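Local coordinates for nucleoporin NUP82 (Saccharomyces cerevisiae, PDB 3PBP), which serves as a structural component of the yeast nuclear pore complex, its N-terminal beta-propeller domain taking part in the interaction with NUP116, at residues 52-64 / 97-110. The protein carries 1 engineered substitution. Sequence-based numbering, arbitrary orientation.
Sequences SLYHSLNFSRHLV and YSNVEDVSIQDAFQ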
# COMPACT_ATOMS: atom_id res chain seq x y z
N SER A 52 16.54 -29.21 -23.16
CA SER A 52 17.86 -29.32 -23.75
C SER A 52 17.97 -28.09 -24.65
O SER A 52 19.06 -27.65 -25.00
CB SER A 52 18.00 -30.63 -24.56
OG SER A 52 17.02 -30.73 -25.57
N LEU A 53 16.82 -27.53 -25.01
CA LEU A 53 16.77 -26.34 -25.85
C LEU A 53 15.78 -25.37 -25.23
O LEU A 53 14.92 -25.78 -24.46
CB LEU A 53 16.30 -26.69 -27.26
CG LEU A 53 17.32 -27.38 -28.15
CD1 LEU A 53 16.59 -28.14 -29.26
CD2 LEU A 53 18.29 -26.35 -28.70
N TYR A 54 15.91 -24.09 -25.57
CA TYR A 54 14.97 -23.10 -25.06
C TYR A 54 13.86 -22.96 -26.09
O TYR A 54 13.96 -23.50 -27.19
CB TYR A 54 15.68 -21.76 -24.81
CG TYR A 54 16.07 -21.00 -26.05
CD1 TYR A 54 15.12 -20.33 -26.82
CD2 TYR A 54 17.40 -20.95 -26.46
CE1 TYR A 54 15.49 -19.62 -27.96
CE2 TYR A 54 17.78 -20.25 -27.60
CZ TYR A 54 16.83 -19.58 -28.34
OH TYR A 54 17.23 -18.87 -29.45
N HIS A 55 12.80 -22.25 -25.74
CA HIS A 55 11.70 -22.09 -26.67
C HIS A 55 11.32 -20.63 -26.78
O HIS A 55 11.73 -19.83 -25.95
CB HIS A 55 10.52 -22.94 -26.23
CG HIS A 55 10.90 -24.36 -25.95
ND1 HIS A 55 11.60 -24.74 -24.83
CD2 HIS A 55 10.73 -25.49 -26.69
CE1 HIS A 55 11.86 -26.04 -24.89
NE2 HIS A 55 11.34 -26.51 -26.00
N SER A 56 10.56 -20.29 -27.82
CA SER A 56 10.17 -18.91 -28.05
C SER A 56 8.72 -18.71 -28.47
O SER A 56 8.05 -19.62 -28.98
CB SER A 56 11.05 -18.29 -29.12
OG SER A 56 12.40 -18.45 -28.76
N LEU A 57 8.24 -17.50 -28.24
CA LEU A 57 6.89 -17.11 -28.59
C LEU A 57 6.94 -15.63 -28.88
O LEU A 57 6.89 -14.81 -27.97
CB LEU A 57 5.93 -17.37 -27.44
CG LEU A 57 4.53 -16.81 -27.70
CD1 LEU A 57 3.96 -17.49 -28.94
CD2 LEU A 57 3.64 -17.02 -26.49
N ASN A 58 7.05 -15.29 -30.16
CA ASN A 58 7.09 -13.91 -30.60
C ASN A 58 5.71 -13.30 -30.42
O ASN A 58 4.73 -13.83 -30.95
CB ASN A 58 7.50 -13.83 -32.07
CG ASN A 58 7.67 -12.42 -32.54
OD1 ASN A 58 6.71 -11.66 -32.61
ND2 ASN A 58 8.91 -12.05 -32.86
N PHE A 59 5.63 -12.20 -29.68
CA PHE A 59 4.34 -11.56 -29.44
C PHE A 59 4.19 -10.18 -30.07
O PHE A 59 3.27 -9.45 -29.73
CB PHE A 59 4.06 -11.50 -27.93
CG PHE A 59 5.11 -10.76 -27.14
CD1 PHE A 59 5.05 -9.38 -27.00
CD2 PHE A 59 6.15 -11.45 -26.51
CE1 PHE A 59 6.02 -8.69 -26.25
CE2 PHE A 59 7.12 -10.77 -25.76
CZ PHE A 59 7.05 -9.40 -25.64
N SER A 60 5.08 -9.84 -31.01
CA SER A 60 5.04 -8.56 -31.71
C SER A 60 3.65 -8.32 -32.29
O SER A 60 3.15 -7.20 -32.30
CB SER A 60 6.04 -8.54 -32.86
OG SER A 60 7.35 -8.77 -32.40
N ARG A 61 3.04 -9.39 -32.76
CA ARG A 61 1.71 -9.33 -33.34
C ARG A 61 0.68 -8.80 -32.34
O ARG A 61 -0.34 -8.26 -32.73
CB ARG A 61 1.28 -10.72 -33.80
CG ARG A 61 0.19 -10.72 -34.86
CD ARG A 61 -0.92 -11.68 -34.48
NE ARG A 61 -0.38 -12.97 -34.03
CZ ARG A 61 -1.14 -13.95 -33.54
NH1 ARG A 61 -2.45 -13.78 -33.44
NH2 ARG A 61 -0.58 -15.09 -33.14
N HIS A 62 0.96 -8.96 -31.05
CA HIS A 62 0.05 -8.51 -30.00
C HIS A 62 0.53 -7.27 -29.26
O HIS A 62 -0.27 -6.50 -28.73
CB HIS A 62 -0.17 -9.63 -29.00
CG HIS A 62 -0.91 -10.80 -29.57
ND1 HIS A 62 -2.26 -10.75 -29.86
CD2 HIS A 62 -0.49 -12.04 -29.92
CE1 HIS A 62 -2.64 -11.92 -30.37
NE2 HIS A 62 -1.58 -12.71 -30.42
N LEU A 63 1.85 -7.09 -29.21
CA LEU A 63 2.42 -5.94 -28.52
C LEU A 63 3.87 -5.74 -28.89
O LEU A 63 4.67 -6.68 -28.88
CB LEU A 63 2.31 -6.11 -27.00
CG LEU A 63 3.14 -5.16 -26.11
CD1 LEU A 63 2.67 -3.73 -26.27
CD2 LEU A 63 3.00 -5.59 -24.67
N VAL A 64 4.20 -4.49 -29.21
CA VAL A 64 5.57 -4.12 -29.52
C VAL A 64 5.93 -3.25 -28.33
O VAL A 64 5.23 -2.28 -28.03
CB VAL A 64 5.66 -3.30 -30.83
CG1 VAL A 64 7.05 -2.72 -30.98
CG2 VAL A 64 5.34 -4.18 -32.03
N TYR A 97 4.88 -26.30 -23.60
CA TYR A 97 4.68 -26.30 -25.04
C TYR A 97 6.08 -26.25 -25.63
O TYR A 97 7.01 -25.77 -24.98
CB TYR A 97 3.90 -25.08 -25.48
CG TYR A 97 2.53 -25.00 -24.86
CD1 TYR A 97 2.36 -24.58 -23.55
CD2 TYR A 97 1.41 -25.38 -25.59
CE1 TYR A 97 1.10 -24.55 -22.97
CE2 TYR A 97 0.15 -25.36 -25.02
CZ TYR A 97 -0.00 -24.94 -23.71
OH TYR A 97 -1.25 -24.92 -23.14
N SER A 98 6.23 -26.75 -26.85
CA SER A 98 7.54 -26.75 -27.49
C SER A 98 7.46 -26.09 -28.85
O SER A 98 8.32 -25.27 -29.21
CB SER A 98 8.06 -28.19 -27.62
OG SER A 98 7.09 -29.02 -28.22
N ASN A 99 6.43 -26.44 -29.60
CA ASN A 99 6.26 -25.87 -30.93
C ASN A 99 5.00 -25.02 -30.98
O ASN A 99 3.93 -25.49 -31.36
CB ASN A 99 6.18 -26.99 -31.96
CG ASN A 99 6.92 -26.66 -33.23
OD1 ASN A 99 8.11 -26.30 -33.19
ND2 ASN A 99 6.23 -26.76 -34.36
N VAL A 100 5.14 -23.75 -30.60
CA VAL A 100 4.01 -22.83 -30.59
C VAL A 100 3.87 -22.13 -31.94
O VAL A 100 4.32 -21.00 -32.12
CB VAL A 100 4.17 -21.76 -29.49
CG1 VAL A 100 2.82 -21.21 -29.11
CG2 VAL A 100 4.87 -22.36 -28.29
N GLU A 101 3.25 -22.82 -32.90
CA GLU A 101 3.05 -22.28 -34.24
C GLU A 101 1.64 -21.77 -34.46
O GLU A 101 1.44 -20.61 -34.82
CB GLU A 101 3.37 -23.35 -35.28
CG GLU A 101 4.47 -22.95 -36.23
CD GLU A 101 5.56 -24.00 -36.34
OE1 GLU A 101 6.25 -24.26 -35.33
OE2 GLU A 101 5.73 -24.59 -37.44
N ASP A 102 0.66 -22.64 -34.24
CA ASP A 102 -0.76 -22.29 -34.39
C ASP A 102 -1.04 -20.86 -33.96
O ASP A 102 -0.88 -20.53 -32.80
CB ASP A 102 -1.62 -23.21 -33.52
CG ASP A 102 -2.46 -24.15 -34.33
OD1 ASP A 102 -3.24 -23.67 -35.19
OD2 ASP A 102 -2.35 -25.38 -34.11
N VAL A 103 -1.46 -20.03 -34.90
CA VAL A 103 -1.78 -18.65 -34.56
C VAL A 103 -2.87 -18.66 -33.49
O VAL A 103 -2.93 -17.76 -32.64
CB VAL A 103 -2.28 -17.87 -35.80
CG1 VAL A 103 -2.80 -16.50 -35.39
CG2 VAL A 103 -1.14 -17.75 -36.82
N SER A 104 -3.73 -19.68 -33.53
CA SER A 104 -4.82 -19.83 -32.57
C SER A 104 -4.28 -20.21 -31.18
O SER A 104 -4.81 -19.77 -30.16
CB SER A 104 -5.80 -20.90 -33.06
OG SER A 104 -5.16 -22.14 -33.24
N ILE A 105 -3.24 -21.03 -31.16
CA ILE A 105 -2.62 -21.47 -29.91
C ILE A 105 -1.77 -20.37 -29.27
O ILE A 105 -1.65 -20.30 -28.05
CB ILE A 105 -1.74 -22.73 -30.13
CG1 ILE A 105 -2.63 -23.96 -30.30
CG2 ILE A 105 -0.78 -22.92 -28.97
CD1 ILE A 105 -1.87 -25.29 -30.38
N GLN A 106 -1.20 -19.51 -30.10
CA GLN A 106 -0.36 -18.42 -29.61
C GLN A 106 -1.21 -17.32 -29.01
O GLN A 106 -0.76 -16.59 -28.13
CB GLN A 106 0.49 -17.83 -30.73
CG GLN A 106 1.44 -18.82 -31.37
CD GLN A 106 2.29 -18.18 -32.44
OE1 GLN A 106 1.80 -17.40 -33.27
NE2 GLN A 106 3.58 -18.50 -32.44
N ASP A 107 -2.43 -17.17 -29.51
CA ASP A 107 -3.31 -16.14 -28.99
C ASP A 107 -3.86 -16.61 -27.66
O ASP A 107 -4.34 -15.82 -26.85
CB ASP A 107 -4.46 -15.87 -29.96
CG ASP A 107 -3.98 -15.35 -31.30
OD1 ASP A 107 -2.75 -15.22 -31.47
OD2 ASP A 107 -4.84 -15.06 -32.17
N ALA A 108 -3.78 -17.92 -27.44
CA ALA A 108 -4.25 -18.52 -26.20
C ALA A 108 -3.42 -17.99 -25.03
O ALA A 108 -3.90 -17.92 -23.90
CB ALA A 108 -4.13 -20.04 -26.28
N PHE A 109 -2.18 -17.62 -25.32
CA PHE A 109 -1.27 -17.12 -24.31
C PHE A 109 -1.48 -15.66 -23.95
O PHE A 109 -0.80 -15.12 -23.08
CB PHE A 109 0.17 -17.37 -24.75
CG PHE A 109 0.49 -18.82 -24.91
CD1 PHE A 109 0.22 -19.72 -23.88
CD2 PHE A 109 1.04 -19.31 -26.09
CE1 PHE A 109 0.48 -21.07 -24.03
CE2 PHE A 109 1.31 -20.65 -26.25
CZ PHE A 109 1.03 -21.54 -25.21
N GLN A 110 -2.42 -15.01 -24.63
CA GLN A 110 -2.73 -13.62 -24.32
C GLN A 110 -3.91 -13.80 -23.39
O GLN A 110 -5.03 -14.07 -23.82
CB GLN A 110 -3.13 -12.86 -25.59
CG GLN A 110 -2.02 -12.71 -26.61
CD GLN A 110 -0.74 -12.09 -26.03
OE1 GLN A 110 -0.75 -10.98 -25.48
NE2 GLN A 110 0.38 -12.82 -26.16
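R61 and H62 converge on the carboxylate of D107, at the end of the contact where charge dominates. R61 forms a salt bridge through NH1, which meets OD2 of D107 at 3.0 Å in a weak bond, while the guanidinium and carboxylate planes stand 48° apart. NH2 of R61 adds a weak bond to OE1 of Q106 (3.3 Å), and CG1 of V103 lies over one guanidinium face. H62 donates from NE2 to OD1 of D107 (3.0 Å); the acceptor lies in the imidazole plane, but the ring meets OD1 from above the carboxylate, the two planes nearly perpendicular at 89°. One face of the same ring carries Q110, whose CG sits 3.6 Å from the ring centroid in a CH-pi contact, with the amide stacked almost parallel. With an alanine at H62, D107 would probably keep only R61 as its partner across the contact, and Q110 would lose the ring it lies against. The apolar part centres on L57: with CG anti to the backbone N (chi1 173°), CD2 reaches CD2 of F109 (3.5 Å) and CD1 packs against CG1 of V100 and the Q106 chain. Farther along, CD2 of H55 abuts the S98 backbone. Strand 55-58, an outermost strand paired with 42-47, and the turn after it thus pack on the loop and short helix 103-107 linking strands 87-92 and 110-115, joining two neighbouring four-stranded antiparallel sheets of the propeller.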